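PDB 3GO2: putative L-alanine-DL-glutamate epimerase from Burkholderia xenovorans, which probably acts as a racemase or epimerase of the mandelate racemase/muconate lactonizing enzyme family and binds magnesium. Local coordinates for residues W123-T128 and I341-I346; A161-I166 and E215-L220; L241-I246 and P264-E269. All blocks are in the same frame, centred on the assembly; numbering follows the deposited sequence.

Contact 1 of 3, residues W123-T128 and I341-I346; sequences WSHCPT and IMETDI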
loop_
_atom_site.group_PDB
_atom_site.type_symbol
_atom_site.label_atom_id
_atom_site.label_comp_id
_atom_site.label_asym_id
_atom_site.label_seq_id
_atom_site.Cartn_x
_atom_site.Cartn_y
_atom_site.Cartn_z
ATOM N N TRP A 123 -31.956 -24.464 5.300
ATOM C CA TRP A 123 -32.407 -25.434 4.332
ATOM C C TRP A 123 -31.949 -24.943 2.960
ATOM O O TRP A 123 -32.486 -23.956 2.416
ATOM C CB TRP A 123 -33.944 -25.571 4.427
ATOM C CG TRP A 123 -34.619 -26.429 3.408
ATOM C CD1 TRP A 123 -34.094 -26.942 2.252
ATOM C CD2 TRP A 123 -35.992 -26.858 3.441
ATOM N NE1 TRP A 123 -35.054 -27.648 1.567
ATOM C CE2 TRP A 123 -36.227 -27.606 2.274
ATOM C CE3 TRP A 123 -37.039 -26.671 4.350
ATOM C CZ2 TRP A 123 -37.481 -28.195 1.988
ATOM C CZ3 TRP A 123 -38.276 -27.253 4.069
ATOM C CH2 TRP A 123 -38.480 -28.001 2.905
ATOM N N SER A 124 -30.945 -25.632 2.431
ATOM C CA SER A 124 -30.288 -25.222 1.189
ATOM C C SER A 124 -30.968 -25.769 -0.055
ATOM O O SER A 124 -31.816 -26.666 0.028
ATOM C CB SER A 124 -28.821 -25.627 1.259
ATOM O OG SER A 124 -28.034 -24.929 0.304
ATOM N N HIS A 125 -30.605 -25.239 -1.220
ATOM C CA HIS A 125 -31.228 -25.664 -2.489
ATOM C C HIS A 125 -32.751 -25.719 -2.384
ATOM O O HIS A 125 -33.412 -26.725 -2.756
ATOM C CB HIS A 125 -30.649 -26.988 -2.932
ATOM C CG HIS A 125 -29.156 -26.933 -3.057
ATOM N ND1 HIS A 125 -28.316 -27.367 -2.056
ATOM C CD2 HIS A 125 -28.363 -26.387 -4.011
ATOM C CE1 HIS A 125 -27.063 -27.127 -2.409
ATOM N NE2 HIS A 125 -27.063 -26.540 -3.590
ATOM N N CYS A 126 -33.277 -24.600 -1.904
ATOM C CA CYS A 126 -34.683 -24.445 -1.538
ATOM C C CYS A 126 -35.237 -23.213 -2.224
ATOM O O CYS A 126 -35.055 -22.099 -1.723
ATOM C CB CYS A 126 -34.787 -24.271 -0.031
ATOM S SG CYS A 126 -36.519 -24.063 0.551
ATOM N N PRO A 127 -35.956 -23.386 -3.338
ATOM C CA PRO A 127 -36.536 -24.606 -3.939
ATOM C C PRO A 127 -35.726 -25.246 -5.077
ATOM O O PRO A 127 -36.255 -26.010 -5.906
ATOM C CB PRO A 127 -37.890 -24.095 -4.467
ATOM C CG PRO A 127 -37.644 -22.618 -4.749
ATOM C CD PRO A 127 -36.403 -22.171 -4.055
ATOM N N THR A 128 -34.427 -24.957 -5.114
ATOM C CA THR A 128 -33.579 -25.389 -6.206
ATOM C C THR A 128 -33.671 -26.874 -6.576
ATOM O O THR A 128 -33.790 -27.206 -7.758
ATOM C CB THR A 128 -32.135 -25.013 -5.868
ATOM O OG1 THR A 128 -32.094 -23.638 -5.505
ATOM C CG2 THR A 128 -31.180 -25.317 -6.993
ATOM N N ILE A 341 -23.455 -20.386 10.757
ATOM C CA ILE A 341 -24.646 -21.208 10.481
ATOM C C ILE A 341 -24.141 -22.453 9.747
ATOM O O ILE A 341 -23.000 -22.453 9.288
ATOM C CB ILE A 341 -25.661 -20.450 9.604
ATOM C CG1 ILE A 341 -27.016 -21.144 9.584
ATOM C CG2 ILE A 341 -25.161 -20.274 8.168
ATOM C CD1 ILE A 341 -28.142 -20.203 9.113
ATOM N N MET A 342 -24.962 -23.506 9.639
ATOM C CA MET A 342 -24.595 -24.714 8.875
ATOM C C MET A 342 -25.600 -24.999 7.755
ATOM O O MET A 342 -26.808 -25.023 7.958
ATOM C CB MET A 342 -24.438 -25.967 9.766
ATOM C CG MET A 342 -24.146 -27.288 8.986
ATOM S SD MET A 342 -23.583 -28.598 10.124
ATOM C CE MET A 342 -24.143 -30.024 9.117
ATOM N N GLU A 343 -25.077 -25.192 6.557
ATOM C CA GLU A 343 -25.873 -25.617 5.419
ATOM C C GLU A 343 -26.352 -27.048 5.563
ATOM O O GLU A 343 -25.614 -27.897 5.992
ATOM C CB GLU A 343 -24.995 -25.555 4.153
ATOM C CG GLU A 343 -25.759 -25.871 2.868
ATOM C CD GLU A 343 -24.904 -25.762 1.624
ATOM O OE1 GLU A 343 -23.656 -25.829 1.742
ATOM O OE2 GLU A 343 -25.495 -25.607 0.531
ATOM N N THR A 344 -27.575 -27.333 5.131
ATOM C CA THR A 344 -27.963 -28.733 4.938
ATOM C C THR A 344 -29.078 -28.791 3.900
ATOM O O THR A 344 -29.831 -27.835 3.760
ATOM C CB THR A 344 -28.389 -29.399 6.274
ATOM O OG1 THR A 344 -28.342 -30.813 6.138
ATOM C CG2 THR A 344 -29.793 -28.963 6.696
ATOM N N ASP A 345 -29.175 -29.901 3.188
ATOM C CA ASP A 345 -30.305 -30.126 2.267
ATOM C C ASP A 345 -31.352 -30.889 3.041
ATOM O O ASP A 345 -31.084 -31.956 3.619
ATOM C CB ASP A 345 -29.859 -30.920 1.035
ATOM C CG ASP A 345 -29.035 -30.087 0.065
ATOM O OD1 ASP A 345 -29.232 -28.852 -0.008
ATOM O OD2 ASP A 345 -28.211 -30.673 -0.674
ATOM N N ILE A 346 -32.560 -30.350 3.068
ATOM C CA ILE A 346 -33.659 -31.007 3.762
ATOM C C ILE A 346 -34.420 -31.934 2.794
ATOM O O ILE A 346 -35.052 -32.911 3.234
ATOM C CB ILE A 346 -34.556 -29.947 4.459
ATOM C CG1 ILE A 346 -33.814 -29.302 5.642
ATOM C CG2 ILE A 346 -35.864 -30.548 4.935
ATOM C CD1 ILE A 346 -33.277 -30.280 6.698
HETATM O O HOH W 1 -32.758 -29.313 0.078
#
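The hydroxyl OG of S124 donates a hydrogen bond to E343 OE2 at 2.6 Å, landing on the anti lone pair, the one facing away from OE1. An extended glutamate chain makes this possible: CG stands anti to the backbone N (chi1 -175°) and packs against S124 CB. Both oxygens have further partners: OE1 accepts from the backbone N-H of N319, while OE2 also forms a long, weak ion pair with K163. One residue on from S124 and two on from E343, H125 ND1 donates to D345 OD1 at 2.7 Å. The acceptor lies close to the imidazole plane and offers its syn lone pair, although the carboxylate itself is turned 66° from the ring. This histidine-carboxylate bond, with W129 stacked on the ring, would restrain an imidazole that has been seen to bind fumarate and 2-oxoglutarate. A CH-pi contact finishes the pairing: I346 CB sits over the five-membered ring of W123, 3.5 Å from its centroid, while C126 SG approaches the opposite face nearer the rim. W123 NE1 bonds to D347. Strand 342-344 runs parallel to strand 118-123, bridged at W123 and T344, with helix 144-156 packing on W123 and strand 161-168 reaching S124.

Contact 2 of 3, residues A161-I166 and E215-L220; sequences AIKTNI and EILLDL. With MG (magnesium ion), chain B.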
loop_
_atom_site.group_PDB
_atom_site.type_symbol
_atom_site.label_atom_id
_atom_site.label_comp_id
_atom_site.label_asym_id
_atom_site.label_seq_id
_atom_site.Cartn_x
_atom_site.Cartn_y
_atom_site.Cartn_z
ATOM N N ALA A 161 -34.070 -20.411 8.150
ATOM C CA ALA A 161 -33.384 -19.846 6.975
ATOM C C ALA A 161 -33.425 -20.811 5.804
ATOM O O ALA A 161 -33.416 -22.025 5.996
ATOM C CB ALA A 161 -31.954 -19.477 7.315
ATOM N N ILE A 162 -33.503 -20.264 4.592
ATOM C CA ILE A 162 -33.487 -21.043 3.357
ATOM C C ILE A 162 -32.551 -20.376 2.356
ATOM O O ILE A 162 -32.374 -19.158 2.414
ATOM C CB ILE A 162 -34.920 -21.161 2.716
ATOM C CG1 ILE A 162 -35.504 -19.794 2.399
ATOM C CG2 ILE A 162 -35.851 -21.927 3.655
ATOM C CD1 ILE A 162 -36.929 -19.856 1.818
ATOM N N LYS A 163 -31.968 -21.169 1.452
ATOM C CA LYS A 163 -31.122 -20.644 0.397
ATOM C C LYS A 163 -31.612 -21.023 -0.975
ATOM O O LYS A 163 -31.895 -22.180 -1.223
ATOM C CB LYS A 163 -29.691 -21.117 0.561
ATOM C CG LYS A 163 -28.711 -20.346 -0.325
ATOM C CD LYS A 163 -27.219 -20.586 0.005
ATOM C CE LYS A 163 -26.641 -21.880 -0.559
ATOM N NZ LYS A 163 -25.207 -22.103 -0.138
ATOM N N THR A 164 -31.697 -20.043 -1.868
ATOM C CA THR A 164 -32.055 -20.300 -3.258
ATOM C C THR A 164 -30.922 -19.875 -4.201
ATOM O O THR A 164 -29.897 -19.345 -3.767
ATOM C CB THR A 164 -33.387 -19.588 -3.655
ATOM O OG1 THR A 164 -33.851 -20.128 -4.895
ATOM C CG2 THR A 164 -33.229 -18.044 -3.722
ATOM N N ASN A 165 -31.140 -20.105 -5.487
ATOM C CA ASN A 165 -30.174 -19.782 -6.549
ATOM C C ASN A 165 -30.887 -18.882 -7.577
ATOM O O ASN A 165 -31.840 -18.171 -7.221
ATOM C CB ASN A 165 -29.637 -21.057 -7.165
ATOM C CG ASN A 165 -28.888 -21.931 -6.167
ATOM O OD1 ASN A 165 -27.631 -21.922 -6.115
ATOM N ND2 ASN A 165 -29.625 -22.680 -5.374
ATOM N N ILE A 166 -30.426 -18.874 -8.817
ATOM C CA ILE A 166 -30.967 -17.975 -9.844
ATOM C C ILE A 166 -31.880 -18.756 -10.795
ATOM O O ILE A 166 -31.448 -19.750 -11.407
ATOM C CB ILE A 166 -29.863 -17.292 -10.681
ATOM C CG1 ILE A 166 -28.746 -16.736 -9.788
ATOM C CG2 ILE A 166 -30.478 -16.163 -11.576
ATOM C CD1 ILE A 166 -27.521 -16.249 -10.568
ATOM N N GLU A 215 -35.233 -16.337 7.331
ATOM C CA GLU A 215 -34.181 -15.613 6.589
ATOM C C GLU A 215 -33.981 -16.229 5.213
ATOM O O GLU A 215 -34.132 -17.430 5.046
ATOM C CB GLU A 215 -32.882 -15.685 7.370
ATOM C CG GLU A 215 -32.919 -14.928 8.666
ATOM C CD GLU A 215 -32.433 -13.520 8.531
ATOM O OE1 GLU A 215 -32.103 -13.099 7.406
ATOM O OE2 GLU A 215 -32.361 -12.841 9.562
ATOM N N ILE A 216 -33.648 -15.402 4.220
ATOM C CA ILE A 216 -33.428 -15.873 2.858
ATOM C C ILE A 216 -31.970 -15.588 2.475
ATOM O O ILE A 216 -31.497 -14.461 2.616
ATOM C CB ILE A 216 -34.393 -15.178 1.871
ATOM C CG1 ILE A 216 -35.837 -15.646 2.151
ATOM C CG2 ILE A 216 -34.033 -15.489 0.427
ATOM C CD1 ILE A 216 -36.888 -14.910 1.351
ATOM N N LEU A 217 -31.281 -16.635 2.037
ATOM C CA LEU A 217 -29.919 -16.574 1.512
ATOM C C LEU A 217 -30.012 -16.706 -0.004
ATOM O O LEU A 217 -30.851 -17.460 -0.524
ATOM C CB LEU A 217 -29.065 -17.724 2.070
ATOM C CG LEU A 217 -28.705 -17.715 3.558
ATOM C CD1 LEU A 217 -29.948 -17.845 4.535
ATOM C CD2 LEU A 217 -27.736 -18.858 3.774
ATOM N N LEU A 218 -29.128 -16.006 -0.719
ATOM C CA LEU A 218 -29.090 -16.030 -2.172
ATOM C C LEU A 218 -27.700 -16.476 -2.625
ATOM O O LEU A 218 -26.716 -15.839 -2.292
ATOM C CB LEU A 218 -29.408 -14.668 -2.767
ATOM C CG LEU A 218 -29.324 -14.540 -4.293
ATOM C CD1 LEU A 218 -30.303 -15.504 -5.023
ATOM C CD2 LEU A 218 -29.586 -13.082 -4.717
ATOM N N ASP A 219 -27.633 -17.565 -3.365
ATOM C CA ASP A 219 -26.353 -18.062 -3.883
ATOM C C ASP A 219 -26.276 -17.769 -5.371
ATOM O O ASP A 219 -27.086 -18.268 -6.188
ATOM C CB ASP A 219 -26.255 -19.564 -3.605
ATOM C CG ASP A 219 -24.872 -20.144 -3.807
ATOM O OD1 ASP A 219 -23.963 -19.440 -4.306
ATOM O OD2 ASP A 219 -24.714 -21.350 -3.482
ATOM N N LEU A 220 -25.262 -16.987 -5.724
ATOM C CA LEU A 220 -24.960 -16.663 -7.103
ATOM C C LEU A 220 -23.842 -17.494 -7.719
ATOM O O LEU A 220 -23.555 -17.356 -8.913
ATOM C CB LEU A 220 -24.615 -15.184 -7.203
ATOM C CG LEU A 220 -25.651 -14.242 -6.625
ATOM C CD1 LEU A 220 -25.124 -12.768 -6.698
ATOM C CD2 LEU A 220 -27.014 -14.404 -7.348
HETATM MG MG MG B . -22.830 -22.485 -2.814
HETATM O O HOH W 2 -26.297 -23.438 -3.829
HETATM O O HOH W 3 -21.625 -20.637 -3.714
HETATM O O HOH W 4 -22.871 -23.705 -4.120
#
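K163 and D219 converge beside the magnesium ion, which D219 binds through OD2 at 2.3 Å and whose coordination E245, E269 and water molecules share. Between K163 NZ and D219 OD2 the salt bridge is weak, at 3.5 Å; the ammonium has a stronger partner in E245 and a further one in the hydroxyl of Y122. The bend of the lysine chain at chi3 (80°) brings CE to 3.5 Å from D219 OD2. The other carboxylate oxygen, OD1, accepts from the backbone N-H of N221, an outer bond that helps set the rotation of the metal-binding group. Beside D219, and pointing the same way, N165 brings OD1 to 3.7 Å from D219 CB, while T128 holds its ND2. K163 has been seen to bind 2-oxoglutarate, and N165 fumarate. The segments lie on neighbouring parallel strands, 161-168 and 215-219, of the enolase-type barrel, and the ligand-binding groups gather at their C-terminal ends, as is usual in TIM barrels. Four backbone bonds join the strands, among them L217 N to I162 O at 2.8 Å and D219 N to T164 O at 2.9 Å, which ties the backbone of the metal-binding aspartate to the neighbouring strand. The K163 and L217 side chains cross at about a right angle, K163 CG 3.6 Å from L217 CB, on the face that also carries A161. On the other face I162 and I216 lie side by side, CG1 to CG1, against L206 of helix 193-210, and T164 OG1 bonds to H202 of that helix.

Contact 3 of 3, residues L241-I246 and P264-E269; sequences LFWVEI and PISSCE. With MG (magnesium ion), chain B.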
loop_
_atom_site.group_PDB
_atom_site.type_symbol
_atom_site.label_atom_id
_atom_site.label_comp_id
_atom_site.label_asym_id
_atom_site.label_seq_id
_atom_site.Cartn_x
_atom_site.Cartn_y
_atom_site.Cartn_z
ATOM N N LEU A 241 -31.691 -9.803 2.885
ATOM C CA LEU A 241 -30.975 -11.057 2.607
ATOM C C LEU A 241 -29.937 -11.362 3.682
ATOM O O LEU A 241 -29.111 -10.514 4.036
ATOM C CB LEU A 241 -30.272 -11.007 1.245
ATOM C CG LEU A 241 -31.195 -10.756 0.048
ATOM C CD1 LEU A 241 -30.449 -10.444 -1.243
ATOM C CD2 LEU A 241 -32.089 -11.977 -0.137
ATOM N N PHE A 242 -29.963 -12.594 4.161
ATOM C CA PHE A 242 -29.054 -13.079 5.201
ATOM C C PHE A 242 -27.627 -13.040 4.686
ATOM O O PHE A 242 -26.707 -12.610 5.373
ATOM C CB PHE A 242 -29.476 -14.499 5.549
ATOM C CG PHE A 242 -28.658 -15.177 6.602
ATOM C CD1 PHE A 242 -29.141 -15.308 7.896
ATOM C CD2 PHE A 242 -27.456 -15.789 6.290
ATOM C CE1 PHE A 242 -28.413 -16.005 8.837
ATOM C CE2 PHE A 242 -26.720 -16.456 7.255
ATOM C CZ PHE A 242 -27.207 -16.585 8.517
ATOM N N TRP A 243 -27.461 -13.473 3.441
ATOM C CA TRP A 243 -26.233 -13.275 2.722
ATOM C C TRP A 243 -26.468 -13.377 1.218
ATOM O O TRP A 243 -27.455 -13.978 0.761
ATOM C CB TRP A 243 -25.103 -14.200 3.210
ATOM C CG TRP A 243 -25.051 -15.654 2.798
ATOM C CD1 TRP A 243 -25.345 -16.201 1.573
ATOM C CD2 TRP A 243 -24.555 -16.717 3.605
ATOM N NE1 TRP A 243 -25.093 -17.549 1.584
ATOM C CE2 TRP A 243 -24.585 -17.892 2.816
ATOM C CE3 TRP A 243 -24.053 -16.793 4.922
ATOM C CZ2 TRP A 243 -24.171 -19.123 3.309
ATOM C CZ3 TRP A 243 -23.646 -18.008 5.406
ATOM C CH2 TRP A 243 -23.704 -19.173 4.601
ATOM N N VAL A 244 -25.520 -12.823 0.464
ATOM C CA VAL A 244 -25.412 -13.064 -0.972
ATOM C C VAL A 244 -24.051 -13.737 -1.171
ATOM O O VAL A 244 -23.005 -13.224 -0.781
ATOM C CB VAL A 244 -25.480 -11.789 -1.803
ATOM C CG1 VAL A 244 -25.299 -12.115 -3.288
ATOM C CG2 VAL A 244 -26.778 -11.073 -1.554
ATOM N N GLU A 245 -24.105 -14.936 -1.732
ATOM C CA GLU A 245 -22.958 -15.809 -1.868
ATOM C C GLU A 245 -22.404 -15.744 -3.273
ATOM O O GLU A 245 -23.132 -15.970 -4.261
ATOM C CB GLU A 245 -23.408 -17.230 -1.522
ATOM C CG GLU A 245 -22.351 -18.260 -1.443
ATOM C CD GLU A 245 -22.891 -19.613 -0.899
ATOM O OE1 GLU A 245 -22.186 -20.622 -1.071
ATOM O OE2 GLU A 245 -23.978 -19.659 -0.271
ATOM N N ILE A 246 -21.114 -15.401 -3.354
ATOM C CA ILE A 246 -20.437 -15.170 -4.623
ATOM C C ILE A 246 -19.092 -15.882 -4.580
ATOM O O ILE A 246 -18.255 -15.527 -3.771
ATOM C CB ILE A 246 -20.184 -13.676 -4.856
ATOM C CG1 ILE A 246 -21.505 -12.899 -4.943
ATOM C CG2 ILE A 246 -19.335 -13.468 -6.152
ATOM C CD1 ILE A 246 -21.371 -11.366 -5.013
ATOM N N PRO A 264 -24.726 -8.822 3.514
ATOM C CA PRO A 264 -23.540 -9.614 3.851
ATOM C C PRO A 264 -23.119 -10.467 2.664
ATOM O O PRO A 264 -23.983 -11.035 1.985
ATOM C CB PRO A 264 -24.011 -10.488 5.041
ATOM C CG PRO A 264 -25.231 -9.740 5.578
ATOM C CD PRO A 264 -25.869 -9.101 4.405
ATOM N N ILE A 265 -21.815 -10.549 2.411
ATOM C CA ILE A 265 -21.274 -11.365 1.310
ATOM C C ILE A 265 -20.575 -12.571 1.878
ATOM O O ILE A 265 -19.745 -12.471 2.802
ATOM C CB ILE A 265 -20.266 -10.562 0.456
ATOM C CG1 ILE A 265 -20.955 -9.355 -0.184
ATOM C CG2 ILE A 265 -19.591 -11.433 -0.615
ATOM C CD1 ILE A 265 -22.097 -9.681 -1.105
ATOM N N SER A 266 -20.923 -13.736 1.359
ATOM C CA SER A 266 -20.218 -14.956 1.705
ATOM C C SER A 266 -19.492 -15.506 0.488
ATOM O O SER A 266 -19.890 -15.263 -0.656
ATOM C CB SER A 266 -21.194 -15.975 2.261
ATOM O OG SER A 266 -22.103 -16.368 1.278
ATOM N N SER A 267 -18.409 -16.222 0.728
ATOM C CA SER A 267 -17.630 -16.815 -0.353
ATOM C C SER A 267 -16.741 -17.909 0.210
ATOM O O SER A 267 -16.778 -18.205 1.400
ATOM C CB SER A 267 -16.766 -15.745 -1.055
ATOM O OG SER A 267 -16.284 -16.187 -2.315
ATOM N N CYS A 268 -15.954 -18.503 -0.665
ATOM C CA CYS A 268 -14.773 -19.320 -0.333
ATOM C C CYS A 268 -15.018 -20.826 -0.319
ATOM O O CYS A 268 -14.072 -21.558 -0.016
ATOM C CB CYS A 268 -14.104 -18.913 0.967
ATOM S SG CYS A 268 -13.751 -17.147 1.138
ATOM N N GLU A 269 -16.224 -21.291 -0.667
ATOM C CA GLU A 269 -16.539 -22.711 -0.553
ATOM C C GLU A 269 -15.699 -23.610 -1.445
ATOM O O GLU A 269 -15.696 -24.831 -1.248
ATOM C CB GLU A 269 -18.025 -22.979 -0.832
ATOM C CG GLU A 269 -18.418 -22.986 -2.297
ATOM C CD GLU A 269 -19.894 -23.185 -2.497
ATOM O OE1 GLU A 269 -20.271 -23.510 -3.617
ATOM O OE2 GLU A 269 -20.668 -23.053 -1.548
HETATM MG MG MG B . -22.830 -22.485 -2.814
HETATM O O HOH W 5 -18.846 -19.846 -1.286
HETATM O O HOH W 4 -22.871 -23.705 -4.120
HETATM O O HOH W 3 -21.625 -20.637 -3.714
#
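E245 and E269 meet with their carboxylates almost perpendicular, the planes 85° apart, and E245 OE1 comes within 2.9 Å of E269 OE2. Two acceptors so close would be expected to repel each other; the magnesium ion, bound by both oxygens, probably offsets that. E269 OE2 lies 2.6 Å from the metal, and D219 supplies the third carboxylate. E245 is extended, its CG anti to the backbone N (chi1 -173°), and its second oxygen, OE2, turns to the ammonium of K163 and accepts a weak bond from W243 NE1 at 3.0 Å. One carboxylate group thus joins metal, lysine and indole. S266 comes over the face of that indole rather than to its edge: OG stands above the ring toward the rim, and CB makes a CH-pi contact 3.8 Å from the centroid of the five-membered ring. The same OG touches E245 CB, so the serine meets both tryptophan and glutamate on one face of the sheet. On the other face, I265 CD1 packs on V244 CB at 4.0 Å; the same methyl also meets I246 CD1. Backbone bonds bind the parallel strands throughout, V244 N to P264 O, S266 N to V244 O and I246 N to S266 O. S267 OG also donates to I246 O, at a length (2.5 Å) short enough to be treated with caution. The pair forms a beta-alpha-beta unit of the barrel: helix 251-259 connects the strands and packs on I246 and S267 from outside, strand 215-219 flanks 243-245, strand 288-291 flanks 265-267, and R234 of a second subunit packs on P264.

How the contacts relate
From the N terminus, the first segment met is 123-128, but contact 1 closes only when 341-346 returns, so its loop of more than two hundred residues encloses both other contacts. Within it contact 2 closes a loop from 161-166 to 215-220, and contact 3 then closes a much shorter one, from 241-246 to 264-269. These two follow in series and do not cross. They share one sheet, where strands 215-219 and 243-245 are neighbours and L220 N probably bonds to E245 O. Contact 1 ties the loop after strand 118-123 and strand 342-344 to them: C126 N probably bonds to K163 O, and I341 packs on F242 and W243. Contacts 2 and 3 share two metal-bound waters.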